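Local coordinates for manganese lipoxygenase (Gaeumannomyces graminis, PDB 5FX8), which is a secreted manganese enzyme that oxygenates linoleic and alpha-linolenic acids to 11S- and 13R-hydroperoxy fatty acids, at residues Ser165-Ser170 with Met277-Asp282; Val175-His180 with Leu212-His217; Lys185-Val190 with Gln235-Leu240. One frame throughout, in Å; residues are numbered along the deposited sequence.

Contact 1: Ser165-Ser170 with Met277-Asp282; sequences SMERLS and MFNNND
A buried salt-bridge network of E167, R168 and D282 joins segment 165-170, which starts within helix 161-166, to the long helix 268-305. R168 NH1 lies 2.9 Å from D282 OD2. This oxygen sits at the edge of the guanidinium, near its plane. The carboxylate is turned 88° to the guanidinium, so the pairing is one oxygen on one nitrogen. R168 NH2 makes a second salt bridge, back to E167 OE1. N279 OD1 is 3.0 Å from R168 NH2, while N279 ND2 is hydrogen-bonded to L495 O.

The guanidinium is also held between two side chains. F278 points its ring edge at one face: F278 CE1 lies 3.5 Å from R168 CZ, over the centre of the group. E167 CB covers the opposite face. The R168 chain is folded at chi2, which turns CD (-47°), and again at chi3. Neighbours grip both acids: H496 binds E167 OE1, N172 binds D282 OD2, and H217 binds D282 OD1.

D282 lies on the helix that carries the manganese ligand H290, about 11 Å away, side chain to side chain. F238 of strand 235-241 packs on R168, and F247 of strand 246-253 on L169.

Contact 2: Val175-His180 with Leu212-His217; sequences VLKRLH and LFLVDH
V175, L176 and L179 fit their branches between side chains of strand 212-216. V175 holds both methyls against V215 CG1, which sits in the fork, 3.7 Å from V175 CG1 and touching V175 CG2. V175 CG1 takes the crowded position between backbone N and carbonyl carbon (chi1 65°). V175 CG2 reaches on to H217 CE1, at 3.6 Å. H217 NE2, next to CE1 in the ring, is hydrogen-bonded to D282 OD1.

L176 CD1 fills the dip between F213 CB and V215, lying 3.6 Å from V215 CG2. R178 and F213 run side by side, pointing the same way. R178 CB and CG touch F213 CD2 and CE2, with R178 CB 3.6 Å from F213 CE2. Further out, the guanidinium sets one face over F213 CZ, 3.8 Å from R178 CZ. Its plane is 52° from the ring plane, so the two do not stack flat. R178 NH1 is fixed by G210 O, outside the pair.

L179 fills the hollow between L212 and L214: its CD1 rests on L212 CB and its CD2 on L214 CB. The backbones are zipped by K177 N to L214 O, L214 N to K177 O (2.9 Å) and L179 N to L212 O (2.8 Å, N-H...O angle 167°). A water bridges L179 O and L212 N.

K177 with L214 is a hydrogen-bonded antiparallel pair, and R178 with F213 a non-hydrogen-bonded one. This is the short edge strand of a five-stranded antiparallel sheet, hydrogen-bonded to its neighbour 212-216.

Contact 3: Lys185-Val190 with Gln235-Leu240; sequences KLPFSV and QGLFYL
F188 and L237 make the close part of this contact. The ring tip, F188 CZ, lies 3.9 Å from L237 CB. F188 CZ and CE1 both touch L237 CD2 as well. L237 CB meets the ring obliquely, and the two side chains slide past each other in opposite directions. F188 CG stands between its own backbone N and carbonyl carbon (chi1 56°), and the ring reaches both Q235 and L237. F188 CE2, next to CZ, lies 3.8 Å from Q235 CB and also touches Q235 O. The ring thus spans two residues that point to the same side of the strand.

The sheet here is antiparallel, and 235-241 is its middle strand. Segment 185-190 is not a strand of its own. It is a loop that lies across one face of the sheet, ahead of helix 192-199. The ring of F188 also meets A251 and K253 of the next strand, 246-253.

Away from this ring the fit is slacker. P187 touches lightly, with P187 CG 4.1 Å from L237 CD1, and the proline is partly exposed. The backbones stay well apart: the nearest CA atoms, those of P187 and Q235, are 8.1 Å from each other. S189 points away from the strand and, like K185, is exposed to solvent.

In the fold
From the N terminus, segment 165-170, starting in helix 161-166, is the first partner of contact 1. The chain then enters the edge strand of contact 2 and the loop of contact 3. After two short helices it returns as strand 212-216, which closes contact 2, and strand 235-241, which closes contact 3. Their loops cross. Helix 268-305 closes contact 1, so its loop encloses both others. Strands 212-216 and 235-241 are neighbours, joined by backbone bonds such as V215 O to G236 N. The sheet meets helix 268-305 where F278 packs on V215 and F238. Contact 3 ties a loop to the sheet; contact 1 joins the chain before it to the helix carrying H290 and H294.

Contact 1: Ser165-Ser170 with Met277-Asp282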
ATOM      1  N   SER A 165       9.873  12.889  18.441  1.00 15.00           N
ATOM      2  CA  SER A 165      11.048  13.257  17.670  1.00 13.48           C
ATOM      3  C   SER A 165      11.524  12.098  16.795  1.00 12.19           C
ATOM      4  O   SER A 165      11.859  12.294  15.624  1.00 11.33           O
ATOM      5  CB  SER A 165      12.143  13.727  18.612  1.00 14.62           C
ATOM      6  OG  SER A 165      12.382  12.711  19.553  1.00 13.89           O
ATOM      7  N   MET A 166      11.524  10.882  17.327  1.00 11.60           N
ATOM      8  CA  MET A 166      12.029   9.756  16.549  1.00 11.80           C
ATOM      9  C   MET A 166      11.199   9.447  15.300  1.00 12.12           C
ATOM     10  O   MET A 166      11.728   8.844  14.371  1.00 11.13           O
ATOM     11  CB  MET A 166      12.116   8.518  17.423  1.00 12.25           C
ATOM     12  CG  MET A 166      13.282   8.538  18.354  1.00 11.21           C
ATOM     13  SD  MET A 166      14.769   9.015  17.504  1.00 15.62           S
ATOM     14  CE  MET A 166      15.358   7.397  17.068  1.00  9.70           C
ATOM     15  N   GLU A 167       9.922   9.839  15.247  1.00 11.78           N
ATOM     16  CA  GLU A 167       9.150   9.658  14.027  1.00 11.23           C
ATOM     17  C   GLU A 167       9.818  10.303  12.816  1.00 11.06           C
ATOM     18  O   GLU A 167       9.662   9.809  11.697  1.00 17.68           O
ATOM     19  CB  GLU A 167       7.741  10.221  14.210  1.00 12.98           C
ATOM     20  CG  GLU A 167       6.747   9.267  14.853  1.00 14.56           C
ATOM     21  CD  GLU A 167       5.438   9.935  15.281  1.00 18.85           C
ATOM     22  OE1 GLU A 167       5.177  11.087  14.906  1.00 17.04           O
ATOM     23  OE2 GLU A 167       4.665   9.313  16.032  1.00 24.65           O
ATOM     24  N   ARG A 168      10.552  11.402  13.012  1.00 10.80           N
ATOM     25  CA  ARG A 168      11.242  12.067  11.918  1.00  9.85           C
ATOM     26  C   ARG A 168      12.439  11.281  11.414  1.00 10.52           C
ATOM     27  O   ARG A 168      13.054  11.697  10.440  1.00 10.33           O
ATOM     28  CB  ARG A 168      11.721  13.462  12.322  1.00  9.59           C
ATOM     29  CG  ARG A 168      10.759  14.286  13.132  1.00 11.02           C
ATOM     30  CD  ARG A 168       9.388  14.276  12.549  1.00 11.98           C
ATOM     31  NE  ARG A 168       8.392  13.937  13.544  1.00 11.20           N
ATOM     32  CZ  ARG A 168       7.177  13.527  13.249  1.00 11.19           C
ATOM     33  NH1 ARG A 168       6.833  13.403  11.998  1.00 16.57           N
ATOM     34  NH2 ARG A 168       6.318  13.248  14.202  1.00 13.10           N
ATOM     35  N   LEU A 169      12.814  10.193  12.074  1.00 11.27           N
ATOM     36  CA  LEU A 169      13.872   9.305  11.616  1.00 11.76           C
ATOM     37  C   LEU A 169      13.323   7.917  11.282  1.00 13.58           C
ATOM     38  O   LEU A 169      14.091   6.972  11.129  1.00 11.82           O
ATOM     39  CB  LEU A 169      14.996   9.217  12.653  1.00 10.44           C
ATOM     40  CG  LEU A 169      15.741  10.530  12.951  1.00 11.46           C
ATOM     41  CD1 LEU A 169      16.553  10.464  14.217  1.00 10.26           C
ATOM     42  CD2 LEU A 169      16.658  10.962  11.832  1.00 10.27           C
ATOM     43  N   SER A 170      12.009   7.773  11.157  1.00 11.17           N
ATOM     44  CA  SER A 170      11.442   6.465  10.866  1.00 11.25           C
ATOM     45  C   SER A 170      10.173   6.563  10.024  1.00 10.99           C
ATOM     46  O   SER A 170      10.221   6.341   8.818  1.00 10.62           O
ATOM     47  CB  SER A 170      11.169   5.719  12.163  1.00 10.47           C
ATOM     48  OG  SER A 170      10.364   6.480  13.011  1.00  9.43           O
ATOM     49  N   MET A 277      -0.557  19.461  15.905  1.00 14.07           N
ATOM     50  CA  MET A 277      -0.573  20.302  14.713  1.00 15.43           C
ATOM     51  C   MET A 277       0.584  19.961  13.780  1.00 14.84           C
ATOM     52  O   MET A 277       0.411  19.875  12.551  1.00 22.14           O
ATOM     53  CB  MET A 277      -0.543  21.774  15.109  1.00 15.27           C
ATOM     54  CG  MET A 277      -1.749  22.185  15.882  1.00 16.44           C
ATOM     55  SD  MET A 277      -1.826  23.950  16.233  1.00 35.95           S
ATOM     56  CE  MET A 277      -0.659  24.149  17.556  1.00 16.73           C
ATOM     57  N   PHE A 278       1.770  19.759  14.346  1.00 14.27           N
ATOM     58  CA  PHE A 278       2.893  19.334  13.526  1.00 12.59           C
ATOM     59  C   PHE A 278       2.608  18.002  12.858  1.00 11.77           C
ATOM     60  O   PHE A 278       2.973  17.802  11.707  1.00 19.49           O
ATOM     61  CB  PHE A 278       4.162  19.255  14.365  1.00 11.91           C
ATOM     62  CG  PHE A 278       5.375  18.783  13.604  1.00 12.95           C
ATOM     63  CD1 PHE A 278       5.633  17.434  13.430  1.00 10.36           C
ATOM     64  CD2 PHE A 278       6.291  19.693  13.114  1.00 13.76           C
ATOM     65  CE1 PHE A 278       6.734  17.014  12.773  1.00 10.00           C
ATOM     66  CE2 PHE A 278       7.409  19.269  12.448  1.00 11.28           C
ATOM     67  CZ  PHE A 278       7.620  17.910  12.277  1.00 11.23           C
ATOM     68  N   ASN A 279       1.969  17.073  13.555  1.00 17.41           N
ATOM     69  CA  ASN A 279       1.734  15.786  12.919  1.00 11.28           C
ATOM     70  C   ASN A 279       0.741  15.901  11.766  1.00 12.52           C
ATOM     71  O   ASN A 279       0.803  15.126  10.805  1.00 11.11           O
ATOM     72  CB  ASN A 279       1.261  14.791  13.953  1.00 11.66           C
ATOM     73  CG  ASN A 279       2.379  14.333  14.853  1.00 13.84           C
ATOM     74  OD1 ASN A 279       3.538  14.384  14.490  1.00 16.91           O
ATOM     75  ND2 ASN A 279       2.032  13.884  16.036  1.00 15.34           N
ATOM     76  N   ASN A 280      -0.172  16.862  11.861  1.00 12.48           N
ATOM     77  CA  ASN A 280      -1.090  17.170  10.784  1.00 10.93           C
ATOM     78  C   ASN A 280      -0.346  17.696   9.566  1.00 14.19           C
ATOM     79  O   ASN A 280      -0.606  17.283   8.422  1.00 12.32           O
ATOM     80  CB  ASN A 280      -2.082  18.195  11.315  1.00 13.79           C
ATOM     81  CG  ASN A 280      -3.107  18.584  10.319  1.00 11.64           C
ATOM     82  OD1 ASN A 280      -3.062  19.661   9.752  1.00 12.68           O
ATOM     83  ND2 ASN A 280      -4.050  17.710  10.102  1.00 13.25           N
ATOM     84  N   ASN A 281       0.589  18.616   9.793  1.00 11.27           N
ATOM     85  CA  ASN A 281       1.363  19.124   8.671  1.00 11.81           C
ATOM     86  C   ASN A 281       2.268  18.049   8.074  1.00 11.03           C
ATOM     87  O   ASN A 281       2.431  17.971   6.852  1.00 17.48           O
ATOM     88  CB  ASN A 281       2.167  20.336   9.112  1.00 11.15           C
ATOM     89  CG  ASN A 281       1.296  21.482   9.524  1.00 13.40           C
ATOM     90  OD1 ASN A 281       1.537  22.133  10.534  1.00 19.37           O
ATOM     91  ND2 ASN A 281       0.265  21.743   8.739  1.00 13.18           N
ATOM     92  N   ASP A 282       2.846  17.200   8.918  1.00 10.51           N
ATOM     93  CA  ASP A 282       3.713  16.132   8.454  1.00 10.18           C
ATOM     94  C   ASP A 282       2.937  15.080   7.675  1.00 10.52           C
ATOM     95  O   ASP A 282       3.443  14.545   6.684  1.00 10.23           O
ATOM     96  CB  ASP A 282       4.434  15.510   9.645  1.00 10.06           C
ATOM     97  CG  ASP A 282       5.640  14.720   9.235  1.00 11.30           C
ATOM     98  OD1 ASP A 282       6.605  15.340   8.751  1.00 10.64           O
ATOM     99  OD2 ASP A 282       5.613  13.477   9.378  1.00 15.63           O
TER

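Contact 2: Val175-His180 with Leu212-His217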
ATOM      1  N   VAL A 175      11.955  14.496   5.531  1.00 10.21           N
ATOM      2  CA  VAL A 175      11.772  15.937   5.655  1.00 10.86           C
ATOM      3  C   VAL A 175      12.857  16.516   6.555  1.00 12.56           C
ATOM      4  O   VAL A 175      13.353  17.613   6.306  1.00 17.38           O
ATOM      5  CB  VAL A 175      10.334  16.312   6.123  1.00 10.76           C
ATOM      6  CG1 VAL A 175       9.996  15.849   7.489  1.00  9.56           C
ATOM      7  CG2 VAL A 175      10.122  17.792   6.082  1.00 11.05           C
ATOM      8  N   LEU A 176      13.300  15.759   7.544  1.00 10.71           N
ATOM      9  CA  LEU A 176      14.240  16.292   8.522  1.00 11.80           C
ATOM     10  C   LEU A 176      15.581  16.668   7.889  1.00 11.96           C
ATOM     11  O   LEU A 176      16.059  16.021   6.960  1.00 11.57           O
ATOM     12  CB  LEU A 176      14.453  15.263   9.627  1.00 11.07           C
ATOM     13  CG  LEU A 176      15.349  15.695  10.777  1.00 11.11           C
ATOM     14  CD1 LEU A 176      14.565  16.628  11.706  1.00 11.04           C
ATOM     15  CD2 LEU A 176      15.928  14.485  11.485  1.00  8.83           C
ATOM     16  N   LYS A 177      16.209  17.709   8.415  1.00 12.26           N
ATOM     17  CA  LYS A 177      17.459  18.175   7.843  1.00 13.39           C
ATOM     18  C   LYS A 177      18.259  18.853   8.939  1.00 14.43           C
ATOM     19  O   LYS A 177      17.701  19.619   9.720  1.00 15.41           O
ATOM     20  CB  LYS A 177      17.180  19.117   6.673  1.00 13.86           C
ATOM     21  CG  LYS A 177      18.106  20.270   6.590  1.00 23.39           C
ATOM     22  CD  LYS A 177      17.355  21.552   6.233  1.00 30.58           C
ATOM     23  CE  LYS A 177      18.206  22.805   6.468  1.00 26.49           C
ATOM     24  NZ  LYS A 177      17.419  24.028   6.143  1.00 36.31           N
ATOM     25  N   ARG A 178      19.547  18.531   9.027  1.00 15.87           N
ATOM     26  CA  ARG A 178      20.429  19.127  10.025  1.00 16.19           C
ATOM     27  C   ARG A 178      20.747  20.570   9.668  1.00 16.56           C
ATOM     28  O   ARG A 178      20.903  20.913   8.499  1.00 23.30           O
ATOM     29  CB  ARG A 178      21.725  18.331  10.123  1.00 15.00           C
ATOM     30  CG  ARG A 178      22.611  18.742  11.269  1.00 17.12           C
ATOM     31  CD  ARG A 178      24.015  18.226  11.099  1.00 18.63           C
ATOM     32  NE  ARG A 178      24.099  16.772  11.138  1.00 20.70           N
ATOM     33  CZ  ARG A 178      24.536  16.059  12.167  1.00 18.99           C
ATOM     34  NH1 ARG A 178      24.952  16.649  13.262  1.00 18.29           N
ATOM     35  NH2 ARG A 178      24.556  14.747  12.090  1.00 18.76           N
ATOM     36  N   LEU A 179      20.863  21.419  10.673  1.00 17.01           N
ATOM     37  CA  LEU A 179      21.201  22.815  10.436  1.00 19.66           C
ATOM     38  C   LEU A 179      22.709  22.965  10.368  1.00 19.66           C
ATOM     39  O   LEU A 179      23.409  22.673  11.337  1.00 19.52           O
ATOM     40  CB  LEU A 179      20.628  23.715  11.526  1.00 19.14           C
ATOM     41  CG  LEU A 179      19.103  23.818  11.490  1.00 19.19           C
ATOM     42  CD1 LEU A 179      18.603  24.743  12.587  1.00 13.74           C
ATOM     43  CD2 LEU A 179      18.614  24.249  10.088  1.00 17.78           C
ATOM     44  N   HIS A 180      23.201  23.433   9.236  1.00 22.15           N
ATOM     45  CA  HIS A 180      24.618  23.687   9.111  1.00 23.79           C
ATOM     46  C   HIS A 180      25.029  24.845  10.013  1.00 25.24           C
ATOM     47  O   HIS A 180      24.331  25.849  10.082  1.00 24.08           O
ATOM     48  CB  HIS A 180      24.982  24.022   7.683  1.00 25.64           C
ATOM     49  CG  HIS A 180      26.453  24.005   7.434  1.00 29.89           C
ATOM     50  ND1 HIS A 180      27.232  25.139   7.486  1.00 30.02           N
ATOM     51  CD2 HIS A 180      27.296  22.981   7.168  1.00 29.60           C
ATOM     52  CE1 HIS A 180      28.486  24.817   7.228  1.00 34.43           C
ATOM     53  NE2 HIS A 180      28.552  23.511   7.038  1.00 34.01           N
ATOM     54  N   LEU A 212      21.511  20.872  15.967  1.00 14.70           N
ATOM     55  CA  LEU A 212      20.152  21.337  15.700  1.00 14.70           C
ATOM     56  C   LEU A 212      19.655  20.830  14.352  1.00 13.48           C
ATOM     57  O   LEU A 212      20.369  20.908  13.353  1.00 13.68           O
ATOM     58  CB  LEU A 212      20.063  22.862  15.716  1.00 17.06           C
ATOM     59  CG  LEU A 212      19.939  23.624  17.029  1.00 17.64           C
ATOM     60  CD1 LEU A 212      19.545  25.015  16.707  1.00 15.44           C
ATOM     61  CD2 LEU A 212      18.939  23.023  17.967  1.00 16.00           C
ATOM     62  N   PHE A 213      18.413  20.357  14.329  1.00 13.00           N
ATOM     63  CA  PHE A 213      17.763  19.791  13.162  1.00 12.57           C
ATOM     64  C   PHE A 213      16.401  20.448  12.997  1.00 12.51           C
ATOM     65  O   PHE A 213      15.774  20.849  13.970  1.00 11.65           O
ATOM     66  CB  PHE A 213      17.574  18.285  13.293  1.00 12.12           C
ATOM     67  CG  PHE A 213      18.827  17.527  13.510  1.00 13.83           C
ATOM     68  CD1 PHE A 213      19.410  17.454  14.767  1.00 14.57           C
ATOM     69  CD2 PHE A 213      19.420  16.847  12.467  1.00 13.95           C
ATOM     70  CE1 PHE A 213      20.562  16.741  14.956  1.00 14.31           C
ATOM     71  CE2 PHE A 213      20.566  16.135  12.667  1.00 14.47           C
ATOM     72  CZ  PHE A 213      21.135  16.091  13.916  1.00 14.01           C
ATOM     73  N   LEU A 214      15.933  20.532  11.761  1.00 13.88           N
ATOM     74  CA  LEU A 214      14.743  21.306  11.442  1.00 12.01           C
ATOM     75  C   LEU A 214      13.804  20.502  10.571  1.00 11.83           C
ATOM     76  O   LEU A 214      14.245  19.842   9.637  1.00 16.41           O
ATOM     77  CB  LEU A 214      15.104  22.589  10.704  1.00 12.39           C
ATOM     78  CG  LEU A 214      13.946  23.405  10.125  1.00 14.56           C
ATOM     79  CD1 LEU A 214      13.013  23.868  11.206  1.00 11.75           C
ATOM     80  CD2 LEU A 214      14.493  24.588   9.420  1.00 15.74           C
ATOM     81  N   VAL A 215      12.512  20.574  10.861  1.00 11.31           N
ATOM     82  CA  VAL A 215      11.466  20.184   9.929  1.00 10.42           C
ATOM     83  C   VAL A 215      10.676  21.431   9.576  1.00 11.48           C
ATOM     84  O   VAL A 215      10.119  22.086  10.459  1.00 13.02           O
ATOM     85  CB  VAL A 215      10.543  19.122  10.521  1.00 11.42           C
ATOM     86  CG1 VAL A 215       9.410  18.812   9.551  1.00 11.65           C
ATOM     87  CG2 VAL A 215      11.330  17.906  10.835  1.00 13.63           C
ATOM     88  N   ASP A 216      10.600  21.747   8.296  1.00 12.39           N
ATOM     89  CA  ASP A 216       9.999  22.997   7.836  1.00 12.89           C
ATOM     90  C   ASP A 216       8.740  22.687   7.036  1.00 12.04           C
ATOM     91  O   ASP A 216       8.818  22.455   5.832  1.00 17.54           O
ATOM     92  CB  ASP A 216      10.998  23.799   6.995  1.00 11.52           C
ATOM     93  CG  ASP A 216      10.597  25.258   6.831  1.00 13.65           C
ATOM     94  OD1 ASP A 216       9.420  25.566   6.969  1.00 14.81           O
ATOM     95  OD2 ASP A 216      11.452  26.114   6.569  1.00 14.44           O
ATOM     96  N   HIS A 217       7.571  22.722   7.666  1.00 11.68           N
ATOM     97  CA  HIS A 217       6.321  22.653   6.921  1.00 12.31           C
ATOM     98  C   HIS A 217       5.684  24.018   6.707  1.00 13.80           C
ATOM     99  O   HIS A 217       4.477  24.097   6.505  1.00 15.88           O
ATOM    100  CB  HIS A 217       5.320  21.740   7.617  1.00 12.16           C
ATOM    101  CG  HIS A 217       5.737  20.315   7.636  1.00 11.25           C
ATOM    102  ND1 HIS A 217       6.371  19.724   6.575  1.00 11.49           N
ATOM    103  CD2 HIS A 217       5.662  19.376   8.602  1.00 11.39           C
ATOM    104  CE1 HIS A 217       6.650  18.472   6.876  1.00 12.16           C
ATOM    105  NE2 HIS A 217       6.234  18.236   8.102  1.00 11.93           N
TER
HETATM  106  O   HOH W   1      23.001  22.521  14.104  1.00 19.67           O

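Contact 3: Lys185-Val190 with Gln235-Leu240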
ATOM      1  N   LYS A 185      20.748  29.432   8.831  1.00 28.88           N
ATOM      2  CA  LYS A 185      20.504  30.257   9.998  1.00 25.05           C
ATOM      3  C   LYS A 185      19.402  29.629  10.834  1.00 24.36           C
ATOM      4  O   LYS A 185      18.711  28.715  10.391  1.00 33.67           O
ATOM      5  CB  LYS A 185      20.143  31.683   9.587  1.00 28.67           C
ATOM      6  CG  LYS A 185      18.760  31.830   9.010  1.00 34.91           C
ATOM      7  CD  LYS A 185      18.485  33.250   8.507  1.00 37.91           C
ATOM      8  CE  LYS A 185      17.030  33.403   8.063  1.00 39.70           C
ATOM      9  NZ  LYS A 185      16.601  32.306   7.144  1.00 42.02           N
ATOM     10  N   LEU A 186      19.279  30.082  12.066  1.00 24.72           N
ATOM     11  CA  LEU A 186      18.196  29.610  12.913  1.00 24.23           C
ATOM     12  C   LEU A 186      16.853  30.012  12.312  1.00 24.65           C
ATOM     13  O   LEU A 186      16.648  31.191  12.010  1.00 26.97           O
ATOM     14  CB  LEU A 186      18.317  30.195  14.309  1.00 21.77           C
ATOM     15  CG  LEU A 186      19.543  29.793  15.095  1.00 22.94           C
ATOM     16  CD1 LEU A 186      19.613  30.604  16.360  1.00 26.22           C
ATOM     17  CD2 LEU A 186      19.432  28.341  15.431  1.00 22.82           C
ATOM     18  N   PRO A 187      15.917  29.088  12.144  1.00 23.40           N
ATOM     19  CA  PRO A 187      14.633  29.445  11.536  1.00 22.91           C
ATOM     20  C   PRO A 187      13.814  30.400  12.393  1.00 23.94           C
ATOM     21  O   PRO A 187      13.256  31.374  11.890  1.00 30.52           O
ATOM     22  CB  PRO A 187      13.933  28.095  11.391  1.00 19.96           C
ATOM     23  CG  PRO A 187      14.511  27.260  12.452  1.00 21.70           C
ATOM     24  CD  PRO A 187      15.945  27.684  12.581  1.00 29.38           C
ATOM     25  N   PHE A 188      13.728  30.134  13.685  1.00 23.31           N
ATOM     26  CA  PHE A 188      13.009  31.002  14.592  1.00 24.45           C
ATOM     27  C   PHE A 188      13.740  31.015  15.922  1.00 23.19           C
ATOM     28  O   PHE A 188      14.607  30.184  16.183  1.00 25.53           O
ATOM     29  CB  PHE A 188      11.553  30.561  14.765  1.00 22.11           C
ATOM     30  CG  PHE A 188      11.390  29.148  15.227  1.00 21.98           C
ATOM     31  CD1 PHE A 188      11.477  28.831  16.566  1.00 22.00           C
ATOM     32  CD2 PHE A 188      11.103  28.143  14.323  1.00 20.63           C
ATOM     33  CE1 PHE A 188      11.307  27.549  16.985  1.00 19.90           C
ATOM     34  CE2 PHE A 188      10.925  26.855  14.741  1.00 17.97           C
ATOM     35  CZ  PHE A 188      11.024  26.557  16.070  1.00 16.80           C
ATOM     36  N   SER A 189      13.371  31.961  16.769  1.00 26.18           N
ATOM     37  CA  SER A 189      14.018  32.148  18.052  1.00 27.46           C
ATOM     38  C   SER A 189      13.144  31.607  19.169  1.00 26.74           C
ATOM     39  O   SER A 189      11.931  31.464  19.033  1.00 26.31           O
ATOM     40  CB  SER A 189      14.328  33.623  18.302  1.00 30.21           C
ATOM     41  OG  SER A 189      15.260  33.753  19.375  1.00 41.84           O
ATOM     42  N   VAL A 190      13.789  31.279  20.277  1.00 26.62           N
ATOM     43  CA  VAL A 190      13.115  30.831  21.480  1.00 26.83           C
ATOM     44  C   VAL A 190      13.713  31.600  22.646  1.00 29.99           C
ATOM     45  O   VAL A 190      14.894  31.965  22.625  1.00 38.16           O
ATOM     46  CB  VAL A 190      13.254  29.320  21.703  1.00 25.64           C
ATOM     47  CG1 VAL A 190      12.322  28.880  22.787  1.00 25.06           C
ATOM     48  CG2 VAL A 190      12.969  28.557  20.440  1.00 26.50           C
ATOM     49  N   GLN A 235       6.920  24.689  11.859  1.00 16.33           N
ATOM     50  CA  GLN A 235       8.334  24.399  11.791  1.00 12.85           C
ATOM     51  C   GLN A 235       8.672  23.749  13.112  1.00 14.53           C
ATOM     52  O   GLN A 235       8.330  24.281  14.164  1.00 14.95           O
ATOM     53  CB  GLN A 235       9.159  25.660  11.593  1.00 13.93           C
ATOM     54  CG  GLN A 235       8.908  26.356  10.316  1.00 16.18           C
ATOM     55  CD  GLN A 235       9.760  27.569  10.190  1.00 16.40           C
ATOM     56  OE1 GLN A 235      10.536  27.696   9.247  1.00 16.25           O
ATOM     57  NE2 GLN A 235       9.641  28.473  11.143  1.00 16.19           N
ATOM     58  N   GLY A 236       9.304  22.585  13.057  1.00 14.19           N
ATOM     59  CA  GLY A 236       9.735  21.877  14.242  1.00 12.76           C
ATOM     60  C   GLY A 236      11.249  21.924  14.338  1.00 12.63           C
ATOM     61  O   GLY A 236      11.950  21.655  13.361  1.00 16.95           O
ATOM     62  N   LEU A 237      11.732  22.285  15.520  1.00 13.78           N
ATOM     63  CA  LEU A 237      13.150  22.311  15.827  1.00 12.04           C
ATOM     64  C   LEU A 237      13.461  21.146  16.751  1.00 12.87           C
ATOM     65  O   LEU A 237      12.787  20.955  17.767  1.00 12.68           O
ATOM     66  CB  LEU A 237      13.527  23.622  16.484  1.00 14.96           C
ATOM     67  CG  LEU A 237      14.956  24.105  16.413  1.00 16.96           C
ATOM     68  CD1 LEU A 237      15.405  24.177  14.994  1.00 14.25           C
ATOM     69  CD2 LEU A 237      14.955  25.479  17.020  1.00 17.95           C
ATOM     70  N   PHE A 238      14.461  20.355  16.376  1.00 13.06           N
ATOM     71  CA  PHE A 238      14.862  19.194  17.142  1.00 12.84           C
ATOM     72  C   PHE A 238      16.344  19.289  17.455  1.00 13.32           C
ATOM     73  O   PHE A 238      17.086  20.006  16.793  1.00 13.33           O
ATOM     74  CB  PHE A 238      14.549  17.933  16.391  1.00 10.73           C
ATOM     75  CG  PHE A 238      13.127  17.812  15.999  1.00 10.76           C
ATOM     76  CD1 PHE A 238      12.644  18.441  14.871  1.00 10.83           C
ATOM     77  CD2 PHE A 238      12.270  17.038  16.744  1.00 11.53           C
ATOM     78  CE1 PHE A 238      11.340  18.310  14.517  1.00 13.01           C
ATOM     79  CE2 PHE A 238      10.970  16.907  16.396  1.00 12.72           C
ATOM     80  CZ  PHE A 238      10.496  17.538  15.287  1.00 13.10           C
ATOM     81  N   TYR A 239      16.782  18.585  18.489  1.00 12.38           N
ATOM     82  CA  TYR A 239      18.193  18.634  18.826  1.00 13.97           C
ATOM     83  C   TYR A 239      18.677  17.289  19.328  1.00 15.90           C
ATOM     84  O   TYR A 239      17.910  16.463  19.808  1.00 20.16           O
ATOM     85  CB  TYR A 239      18.513  19.716  19.865  1.00 15.90           C
ATOM     86  CG  TYR A 239      18.264  19.358  21.304  1.00 12.86           C
ATOM     87  CD1 TYR A 239      16.993  19.163  21.763  1.00 14.12           C
ATOM     88  CD2 TYR A 239      19.302  19.288  22.208  1.00 15.06           C
ATOM     89  CE1 TYR A 239      16.746  18.875  23.076  1.00 16.76           C
ATOM     90  CE2 TYR A 239      19.073  18.994  23.535  1.00 16.59           C
ATOM     91  CZ  TYR A 239      17.784  18.788  23.959  1.00 16.76           C
ATOM     92  OH  TYR A 239      17.490  18.501  25.254  1.00 16.27           O
ATOM     93  N   LEU A 240      19.971  17.067  19.192  1.00 15.00           N
ATOM     94  CA  LEU A 240      20.620  15.898  19.758  1.00 14.63           C
ATOM     95  C   LEU A 240      21.187  16.279  21.124  1.00 14.65           C
ATOM     96  O   LEU A 240      22.035  17.167  21.218  1.00 17.40           O
ATOM     97  CB  LEU A 240      21.701  15.396  18.805  1.00 14.44           C
ATOM     98  CG  LEU A 240      22.356  14.061  19.141  1.00 17.40           C
ATOM     99  CD1 LEU A 240      21.324  12.999  19.445  1.00 17.28           C
ATOM    100  CD2 LEU A 240      23.208  13.640  17.976  1.00 17.45           C
TER